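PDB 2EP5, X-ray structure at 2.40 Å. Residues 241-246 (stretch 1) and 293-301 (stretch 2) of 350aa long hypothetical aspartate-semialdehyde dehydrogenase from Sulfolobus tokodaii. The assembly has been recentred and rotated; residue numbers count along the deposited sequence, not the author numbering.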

# COMPACT_ATOMS: atom_id res chain seq x y z
N ARG A 241 3.34 -4.53 7.77
CA ARG A 241 2.52 -5.52 8.45
C ARG A 241 3.20 -6.01 9.72
O ARG A 241 2.64 -5.90 10.81
N VAL A 242 4.40 -6.53 9.58
CA VAL A 242 5.11 -7.06 10.73
C VAL A 242 6.55 -6.62 10.77
O VAL A 242 7.22 -6.57 9.73
N GLY A 243 7.04 -6.32 11.97
CA GLY A 243 8.42 -5.90 12.13
C GLY A 243 8.56 -4.48 12.63
O GLY A 243 8.03 -3.54 12.02
N HIS A 244 9.26 -4.34 13.75
CA HIS A 244 9.52 -3.04 14.36
C HIS A 244 10.98 -2.67 14.12
O HIS A 244 11.89 -3.42 14.48
N MET A 245 11.19 -1.51 13.51
CA MET A 245 12.53 -1.04 13.25
C MET A 245 12.88 0.04 14.26
O MET A 245 12.00 0.77 14.74
N GLY A 246 14.16 0.14 14.60
CA GLY A 246 14.59 1.15 15.55
C GLY A 246 15.93 1.73 15.19
O GLY A 246 16.89 1.00 14.93
N ARG A 293 20.49 -2.76 4.84
CA ARG A 293 19.86 -3.73 5.72
C ARG A 293 19.93 -3.22 7.16
O ARG A 293 20.82 -2.42 7.50
N PRO A 294 19.01 -3.68 8.04
CA PRO A 294 17.93 -4.63 7.78
C PRO A 294 16.69 -4.04 7.11
O PRO A 294 16.48 -2.83 7.12
N GLN A 295 15.88 -4.92 6.54
CA GLN A 295 14.63 -4.55 5.89
C GLN A 295 13.56 -5.55 6.31
O GLN A 295 13.79 -6.76 6.29
N PRO A 296 12.39 -5.05 6.71
CA PRO A 296 11.28 -5.91 7.13
C PRO A 296 11.02 -7.13 6.24
O PRO A 296 11.04 -8.26 6.72
N ILE A 297 10.80 -6.91 4.94
CA ILE A 297 10.50 -8.02 4.04
C ILE A 297 11.61 -9.05 3.84
O ILE A 297 11.35 -10.15 3.35
N ILE A 298 12.83 -8.72 4.25
CA ILE A 298 13.94 -9.65 4.10
C ILE A 298 14.38 -10.31 5.39
O ILE A 298 14.63 -11.51 5.43
N ASP A 299 14.47 -9.52 6.46
CA ASP A 299 14.97 -10.00 7.74
C ASP A 299 14.00 -10.25 8.88
O ASP A 299 14.37 -10.83 9.89
N VAL A 300 12.75 -9.82 8.74
CA VAL A 300 11.78 -10.01 9.82
C VAL A 300 11.65 -11.44 10.33
O VAL A 300 11.47 -11.66 11.52
N ASN A 301 11.76 -12.41 9.43
CA ASN A 301 11.62 -13.82 9.81
C ASN A 301 12.87 -14.51 10.33
O ASN A 301 12.83 -15.70 10.65

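What does the start of stretch 1 bring to the contact? Arg-241 brings nothing: its side chain is out of reach of stretch 2, and both NH1 and NH2 are hydrogen-bonded elsewhere in the structure. The packing begins at Val-242, whose CA-to-CB bond points sideways rather than straight at the other stretch. With chi1 in the t rotamer, at -173°, its CG1 comes 4.1 Å from CG2 of Val-300, a loose apolar contact between two branched side chains. The backbone comes nearer than the side chain does, since the carbonyl O of Val-242 lies 3.7 Å from CG2 of Val-300. Val-300 points toward stretch 1 with chi1 at 76°, a p rotamer.

Why does the chain have a glycine at position 243? Here the CA atoms of the two stretches come nearest each other, with CA of Gly-243 5.8 Å from CA of Pro-296, and CG2 of Val-300 sits 3.9 Å from CA of Gly-243. A CB placed ideally on Gly-243 would point toward stretch 2 and stand only 3.3 Å from CG2 of Val-300, which is tight. The backbone angles are a second obstacle: at phi 116° and psi 123° that CB would also be jammed against the carbonyl O of Val-242, which by itself calls for glycine. The bare backbone therefore leaves room for CG2 of Val-300.

How does the strand that follows divide its side chains? His-244 points away, in an m rotamer, and makes no contact with stretch 2. Met-245 points toward it and loses more surface to the contact than any other residue of the two stretches. Its chi angles run t, t, m (178°, 161°, -61°), carrying CE to the two prolines. CE lies 3.8 Å from CD of Pro-296 and 4.4 Å from CG of Pro-294, both apolar contacts, and 3.4 Å from the carbonyl O of Pro-294. Both prolines point toward stretch 1, and the peptide bond before Pro-294 is cis. Gly-246, next along the strand, makes no contact.

Where are the polar partners, if the interface itself has none? No hydrogen bond or salt bridge joins the two stretches; they meet through apolar side chains and backbone, burying 238 Å² in all. Within stretch 2, Arg-293 and Asp-299 pair with each other, while the side chain of Gln-295, which points away, is hydrogen-bonded outside the two stretches. Arg-293 points away from stretch 1 and holds Asp-299 with two hydrogen bonds, NE to OD2 at 2.8 Å and NH2 to OD1 at 2.6 Å, as part of a salt bridge. OD2 of Asp-299 also accepts from the backbone N of Gln-295 at 3.1 Å, tying the N-cap residue to the helix that follows. The carbonyl O of Gln-295 in turn accepts from N of Asp-299 at 2.8 Å, while N of Val-300 donates to O of Pro-296 at 3.1 Å. These bonds link the loop and helix that present Pro-294, Pro-296 and Val-300 to stretch 1.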

# COMPACT_ATOMS: atom_id res chain seq x y z
CB ARG A 241 2.23 -6.73 7.55
CG ARG A 241 1.42 -6.41 6.30
CD ARG A 241 1.15 -7.67 5.48
NE ARG A 241 0.08 -8.46 6.06
CZ ARG A 241 -1.21 -8.27 5.80
NH1 ARG A 241 -1.59 -7.32 4.95
NH2 ARG A 241 -2.13 -9.01 6.40
CB VAL A 242 5.10 -8.61 10.72
CG1 VAL A 242 5.70 -9.14 12.02
CG2 VAL A 242 3.66 -9.11 10.52
CB HIS A 244 9.27 -3.07 15.87
CG HIS A 244 7.83 -3.05 16.24
ND1 HIS A 244 6.82 -2.88 15.31
CD2 HIS A 244 7.21 -3.16 17.44
CE1 HIS A 244 5.65 -2.89 15.93
NE2 HIS A 244 5.86 -3.06 17.22
CB MET A 245 12.63 -0.50 11.82
CG MET A 245 14.00 0.07 11.47
SD MET A 245 14.26 0.19 9.69
CE MET A 245 14.12 -1.54 9.23
CB ARG A 293 20.57 -5.08 5.59
CG ARG A 293 20.54 -5.65 4.18
CD ARG A 293 19.18 -6.23 3.80
NE ARG A 293 18.96 -7.53 4.44
CZ ARG A 293 19.69 -8.61 4.20
NH1 ARG A 293 20.69 -8.56 3.34
NH2 ARG A 293 19.43 -9.75 4.83
CB PRO A 294 17.61 -5.15 9.16
CG PRO A 294 17.72 -3.88 9.98
CD PRO A 294 19.00 -3.25 9.45
CB GLN A 295 14.77 -4.61 4.36
CG GLN A 295 15.53 -3.47 3.72
CD GLN A 295 15.54 -3.60 2.21
OE1 GLN A 295 14.49 -3.77 1.60
NE2 GLN A 295 16.72 -3.53 1.60
CB PRO A 296 10.10 -4.95 7.13
CG PRO A 296 10.74 -3.70 7.65
CD PRO A 296 12.03 -3.63 6.86
CB ILE A 297 10.04 -7.52 2.63
CG1 ILE A 297 11.17 -6.79 1.92
CG2 ILE A 297 8.84 -6.62 2.78
CD1 ILE A 297 10.81 -6.35 0.50
CB ILE A 298 15.21 -8.96 3.53
CG1 ILE A 298 14.92 -8.34 2.16
CG2 ILE A 298 16.36 -9.97 3.43
CD1 ILE A 298 16.06 -7.47 1.66
CB ASP A 299 16.06 -9.04 8.21
CG ASP A 299 17.15 -8.85 7.17
OD1 ASP A 299 17.85 -9.83 6.86
OD2 ASP A 299 17.30 -7.71 6.66
CB VAL A 300 10.37 -9.52 9.39
CG1 VAL A 300 9.72 -10.52 8.46
CG2 VAL A 300 9.51 -9.29 10.63
CB ASN A 301 11.05 -14.62 8.63
CG ASN A 301 9.65 -14.17 8.25
OD1 ASN A 301 8.75 -14.13 9.08
ND2 ASN A 301 9.46 -13.83 6.98